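Local coordinates for aphrodisin (Mesocricetus auratus, PDB 1E5P), which acts as an aphrodisiac pheromone of the lipocalin family that reliably elicits copulatory behaviour from male hamsters, at residues I15-L20 / T106-V111; D90-T95 / V110-G115. All coordinates share one frame; numbering follows the deposited sequence.

Overall arrangement
Barrel closure in a lipocalin can be followed along the chain from the first strand. Strand 8-17 leads in, and its end, Ile15 to Leu20, waits through 85 residues until 106-111 arrives antiparallel beside it. Interaction 1 thus closes the longer loop, joining the first barrel strand to strand 105-113. Interaction 2 closes a much shorter loop of 14 residues between 90-95 and 110-115, the far end of the hairpin 91-99/105-113. The loops cross, since 90-95 lies inside the longer one while 110-115 runs past 106-111. Both contacts share Val110 and Val111; strand 105-113 is the middle of three, between 8-17 and 91-99. The contact centres lie about 13 Å apart, with Ile109 CG2 packing against Phe94 O.

Interaction 1: I15-L20 / T106-V111; sequences IAADNL and TNMIVV
Asp18 and Asn107 grip each other where the antiparallel pairing of 15-17 with 106-111 runs out, and a carboxylate oxygen takes the place of a backbone carbonyl as acceptor for Asn107 N. The Asp18 carboxyl carbon lies between its own backbone N and carbonyl carbon (chi1 59°), which brings both oxygens to Asn107. OD1 of Asp18 accepts from the Asn107 backbone N at 2.9 Å, and OD2 from Asn107 ND2 at 2.9 Å in a nearly straight bond (172°). Each donor lies well out of the carboxylate plane, which stands 68° from the amide. Asp18 N in turn donates to Asn107 O at 3.0 Å. Both side chains were modelled in a second conformer, so the side-chain part of this clasp may not be permanent.

Further in, Ala16 and Ile109 satisfy each other as a hydrogen-bonded pair, Ala16 N to Ile109 O at 2.8 Å and Ile109 N to Ala16 O at 2.8 Å. On the face carrying Ile15, Ala17, Met108 and Val110, Ile15 CG2 touches the CE methyl of the selenomethionine Met108 at 3.7 Å. Thr106 CG2 lies 4.0 Å from Ala17 CB and 3.5 Å from Asp18 OD1. An alanine in place of Thr106 lacks that methyl and the hydroxyl, and would probably open a gap beside Ala17 CB and leave OD1 of Asp18 without that neighbour.

This is the seam that closes the lipocalin barrel. Ile109 turns outward onto Leu126 and Phe129 of helix 120-132, strand 91-99 flanks 106-111, and Ile15 bonds through its backbone to Leu141 of strand 140-142.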
loop_
_atom_site.group_PDB
_atom_site.type_symbol
_atom_site.label_atom_id
_atom_site.label_comp_id
_atom_site.label_asym_id
_atom_site.label_seq_id
_atom_site.Cartn_x
_atom_site.Cartn_y
_atom_site.Cartn_z
ATOM N N ILE A 15 4.032 4.267 4.431
ATOM C CA ILE A 15 4.432 2.962 3.990
ATOM C C ILE A 15 5.623 2.527 4.879
ATOM O O ILE A 15 6.460 3.413 5.110
ATOM C CB ILE A 15 4.902 2.841 2.532
ATOM C CG1 ILE A 15 3.800 3.218 1.541
ATOM C CG2 ILE A 15 5.317 1.385 2.240
ATOM C CD1 ILE A 15 4.305 3.342 0.113
ATOM N N ALA A 16 5.595 1.324 5.367
ATOM C CA ALA A 16 6.719 0.782 6.155
ATOM C C ALA A 16 7.224 -0.475 5.452
ATOM O O ALA A 16 6.392 -1.233 4.929
ATOM C CB ALA A 16 6.261 0.447 7.568
ATOM N N ALA A 17 8.524 -0.727 5.388
ATOM C CA ALA A 17 9.004 -1.932 4.714
ATOM C C ALA A 17 10.300 -2.420 5.373
ATOM O O ALA A 17 11.080 -1.582 5.845
ATOM C CB ALA A 17 9.313 -1.648 3.241
ATOM N N ASP A 18 10.517 -3.723 5.291
ATOM C CA ASP A 18 11.779 -4.266 5.855
ATOM C C ASP A 18 12.953 -3.937 4.961
ATOM O O ASP A 18 14.096 -3.815 5.479
ATOM C CB ASP A 18 11.651 -5.731 6.210
ATOM C CG ASP A 18 11.272 -6.646 5.068
ATOM O OD1 ASP A 18 10.982 -6.137 3.978
ATOM O OD2 ASP A 18 11.251 -7.888 5.271
ATOM N N ASN A 19 12.783 -3.784 3.656
ATOM C CA ASN A 19 13.856 -3.378 2.727
ATOM C C ASN A 19 13.583 -1.921 2.400
ATOM O O ASN A 19 12.834 -1.544 1.491
ATOM C CB ASN A 19 13.856 -4.276 1.479
ATOM C CG ASN A 19 14.141 -5.721 1.804
ATOM O OD1 ASN A 19 13.580 -6.658 1.198
ATOM N ND2 ASN A 19 15.016 -6.000 2.774
ATOM N N LEU A 20 14.207 -1.017 3.160
ATOM C CA LEU A 20 13.858 0.407 3.080
ATOM C C LEU A 20 14.060 1.031 1.735
ATOM O O LEU A 20 13.259 1.893 1.299
ATOM C CB LEU A 20 14.588 1.123 4.219
ATOM C CG LEU A 20 14.365 2.617 4.407
ATOM C CD1 LEU A 20 12.905 2.921 4.667
ATOM C CD2 LEU A 20 15.255 3.133 5.550
ATOM N N THR A 106 10.045 -8.585 0.019
ATOM C CA THR A 106 9.940 -7.376 0.845
ATOM C C THR A 106 8.591 -7.418 1.573
ATOM O O THR A 106 7.604 -7.679 0.900
ATOM C CB THR A 106 10.022 -6.089 0.024
ATOM O OG1 THR A 106 11.297 -6.075 -0.653
ATOM C CG2 THR A 106 9.928 -4.827 0.880
ATOM N N ASN A 107 8.588 -7.274 2.882
ATOM C CA ASN A 107 7.372 -7.261 3.705
ATOM C C ASN A 107 7.052 -5.785 3.988
ATOM O O ASN A 107 7.965 -5.025 4.358
ATOM C CB ASN A 107 7.637 -7.981 5.022
ATOM C CG ASN A 107 7.915 -9.452 4.728
ATOM O OD1 ASN A 107 6.966 -10.156 4.425
ATOM N ND2 ASN A 107 9.183 -9.824 4.772
HETATM N N MSE A 108 5.793 -5.406 3.772
HETATM C CA MSE A 108 5.425 -4.010 3.873
HETATM C C MSE A 108 4.068 -3.828 4.586
HETATM O O MSE A 108 3.265 -4.755 4.620
HETATM C CB MSE A 108 5.159 -3.404 2.464
HETATM C CG MSE A 108 6.116 -3.606 1.360
HETATM SE SE MSE A 108 5.571 -3.162 -0.306
HETATM C CE MSE A 108 4.915 -1.509 -0.081
ATOM N N ILE A 109 3.927 -2.636 5.127
ATOM C CA ILE A 109 2.640 -2.194 5.672
ATOM C C ILE A 109 2.337 -0.890 4.935
ATOM O O ILE A 109 3.208 -0.028 4.805
ATOM C CB ILE A 109 2.638 -1.921 7.185
ATOM C CG1 ILE A 109 2.839 -3.243 7.923
ATOM C CG2 ILE A 109 1.308 -1.272 7.596
ATOM C CD1 ILE A 109 3.236 -3.076 9.377
ATOM N N VAL A 110 1.131 -0.773 4.389
ATOM C CA VAL A 110 0.716 0.435 3.707
ATOM C C VAL A 110 -0.539 0.967 4.418
ATOM O O VAL A 110 -1.454 0.177 4.704
ATOM C CB VAL A 110 0.362 0.148 2.220
ATOM C CG1 VAL A 110 -0.173 1.389 1.551
ATOM C CG2 VAL A 110 1.615 -0.394 1.525
ATOM N N VAL A 111 -0.525 2.243 4.763
ATOM C CA VAL A 111 -1.742 2.834 5.376
ATOM C C VAL A 111 -2.341 3.801 4.354
ATOM O O VAL A 111 -1.725 4.793 3.994
ATOM C CB VAL A 111 -1.462 3.578 6.681
ATOM C CG1 VAL A 111 -2.776 4.104 7.291
ATOM C CG2 VAL A 111 -0.713 2.702 7.677
#

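Interaction 2: D90-T95 / V110-G115; sequences DKIFFT and VVAGKG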
loop_
_atom_site.group_PDB
_atom_site.type_symbol
_atom_site.label_atom_id
_atom_site.label_comp_id
_atom_site.label_asym_id
_atom_site.label_seq_id
_atom_site.Cartn_x
_atom_site.Cartn_y
_atom_site.Cartn_z
ATOM N N ASP A 90 -12.050 5.971 7.357
ATOM C CA ASP A 90 -11.102 6.897 6.786
ATOM C C ASP A 90 -9.711 6.286 6.615
ATOM O O ASP A 90 -8.819 7.042 6.237
ATOM C CB ASP A 90 -10.946 8.133 7.695
ATOM C CG ASP A 90 -10.273 7.737 9.005
ATOM O OD1 ASP A 90 -10.657 6.714 9.599
ATOM O OD2 ASP A 90 -9.349 8.442 9.443
ATOM N N LYS A 91 -9.519 5.029 6.979
ATOM C CA LYS A 91 -8.202 4.418 6.811
ATOM C C LYS A 91 -8.239 2.940 6.526
ATOM O O LYS A 91 -9.138 2.194 6.923
ATOM C CB LYS A 91 -7.283 4.731 8.018
ATOM C CG LYS A 91 -6.363 5.898 7.580
ATOM C CD LYS A 91 -5.794 6.651 8.728
ATOM C CE LYS A 91 -5.770 8.144 8.477
ATOM N NZ LYS A 91 -7.095 8.738 8.840
ATOM N N ILE A 92 -7.247 2.481 5.726
ATOM C CA ILE A 92 -7.086 1.057 5.486
ATOM C C ILE A 92 -5.615 0.708 5.814
ATOM O O ILE A 92 -4.725 1.386 5.285
ATOM C CB ILE A 92 -7.325 0.599 4.032
ATOM C CG1 ILE A 92 -8.624 1.118 3.441
ATOM C CG2 ILE A 92 -7.260 -0.933 3.951
ATOM C CD1 ILE A 92 -8.634 1.027 1.906
ATOM N N PHE A 93 -5.404 -0.245 6.698
ATOM C CA PHE A 93 -4.025 -0.713 6.970
ATOM C C PHE A 93 -3.861 -2.023 6.201
ATOM O O PHE A 93 -4.631 -2.976 6.462
ATOM C CB PHE A 93 -3.858 -1.014 8.478
ATOM C CG PHE A 93 -3.936 0.223 9.334
ATOM C CD1 PHE A 93 -5.155 0.836 9.570
ATOM C CD2 PHE A 93 -2.788 0.738 9.919
ATOM C CE1 PHE A 93 -5.235 1.974 10.367
ATOM C CE2 PHE A 93 -2.869 1.874 10.705
ATOM C CZ PHE A 93 -4.081 2.483 10.927
ATOM N N PHE A 94 -2.968 -2.086 5.226
ATOM C CA PHE A 94 -2.751 -3.295 4.452
ATOM C C PHE A 94 -1.367 -3.920 4.764
ATOM O O PHE A 94 -0.441 -3.175 5.098
ATOM C CB PHE A 94 -2.572 -2.940 2.947
ATOM C CG PHE A 94 -3.755 -2.467 2.182
ATOM C CD1 PHE A 94 -4.653 -3.406 1.653
ATOM C CD2 PHE A 94 -3.975 -1.125 1.930
ATOM C CE1 PHE A 94 -5.749 -2.977 0.913
ATOM C CE2 PHE A 94 -5.062 -0.696 1.191
ATOM C CZ PHE A 94 -5.944 -1.631 0.672
ATOM N N THR A 95 -1.282 -5.225 4.625
ATOM C CA THR A 95 0.023 -5.899 4.665
ATOM C C THR A 95 0.293 -6.317 3.216
ATOM O O THR A 95 -0.673 -6.649 2.484
ATOM C CB THR A 95 0.050 -7.084 5.621
ATOM O OG1 THR A 95 1.308 -7.760 5.512
ATOM C CG2 THR A 95 -1.042 -8.100 5.314
ATOM N N VAL A 110 1.131 -0.773 4.389
ATOM C CA VAL A 110 0.716 0.435 3.707
ATOM C C VAL A 110 -0.539 0.967 4.418
ATOM O O VAL A 110 -1.454 0.177 4.704
ATOM C CB VAL A 110 0.362 0.148 2.220
ATOM C CG1 VAL A 110 -0.173 1.389 1.551
ATOM C CG2 VAL A 110 1.615 -0.394 1.525
ATOM N N VAL A 111 -0.525 2.243 4.763
ATOM C CA VAL A 111 -1.742 2.834 5.376
ATOM C C VAL A 111 -2.341 3.801 4.354
ATOM O O VAL A 111 -1.725 4.793 3.994
ATOM C CB VAL A 111 -1.462 3.578 6.681
ATOM C CG1 VAL A 111 -2.776 4.104 7.291
ATOM C CG2 VAL A 111 -0.713 2.702 7.677
ATOM N N ALA A 112 -3.529 3.470 3.867
ATOM C CA ALA A 112 -4.247 4.332 2.931
ATOM C C ALA A 112 -5.208 5.217 3.752
ATOM O O ALA A 112 -5.687 4.735 4.768
ATOM C CB ALA A 112 -5.069 3.462 1.988
ATOM N N GLY A 113 -5.459 6.436 3.318
ATOM C CA GLY A 113 -6.374 7.304 4.025
ATOM C C GLY A 113 -7.067 8.293 3.110
ATOM O O GLY A 113 -6.793 8.390 1.917
ATOM N N LYS A 114 -7.969 9.077 3.712
ATOM C CA LYS A 114 -8.689 10.089 2.946
ATOM C C LYS A 114 -7.906 11.357 2.760
ATOM O O LYS A 114 -8.309 12.236 1.969
ATOM C CB LYS A 114 -10.081 10.294 3.561
ATOM C CG LYS A 114 -10.868 8.987 3.539
ATOM C CD LYS A 114 -11.308 8.623 2.134
ATOM C CE LYS A 114 -12.048 7.288 2.093
ATOM N NZ LYS A 114 -12.630 7.084 0.738
ATOM N N GLY A 115 -6.772 11.527 3.450
ATOM C CA GLY A 115 -5.943 12.687 3.145
ATOM C C GLY A 115 -5.139 13.201 4.320
ATOM O O GLY A 115 -4.044 13.741 4.125
#
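The first torsions of Phe93 (CG anti to its carbonyl carbon, chi1 -67°) and Val111 (CG1 anti to its backbone N) bring a methyl over the ring; the strand pairing already places both side chains on one face. In this beta hairpin of the lipocalin barrel, the two form a non-hydrogen-bonded antiparallel pair. Val111 CG1 sits over the middle of the Phe93 ring, 4.2 Å from the centroid and 12° off the normal, a CH-pi contact. The other methyl, CG2, reaches the ring at CD2 of Phe93, 3.6 Å away.

The opposite face of the sheet carries Ile92, Phe94, Val110 and Ala112, and looks into the barrel toward Ile36 and Phe33 of strand 32-39. There Ile92 CG2 lies 3.5 Å above the plane of the Phe94 ring, offset toward its rim, while Ala112 CB approaches the ring edge at 4.2 Å from CE2 of Phe94. Two pairs of backbone bonds hold the strands, Ile92 with Ala112 and Phe94 with Val110; Phe94 N to Val110 O is almost linear at 178°.

Away from the hairpin turn the pairing weakens. Lys114 directs its ammonium to Lys9 O and makes a cation-pi contact with Trp10. Its backbone N makes a weak bond to Asp90 O at 3.4 Å. Beside it Gly113 pairs with Lys91, whose CG comes within 3.8 Å of Gly113 CA and 3.1 Å of Ala112 O.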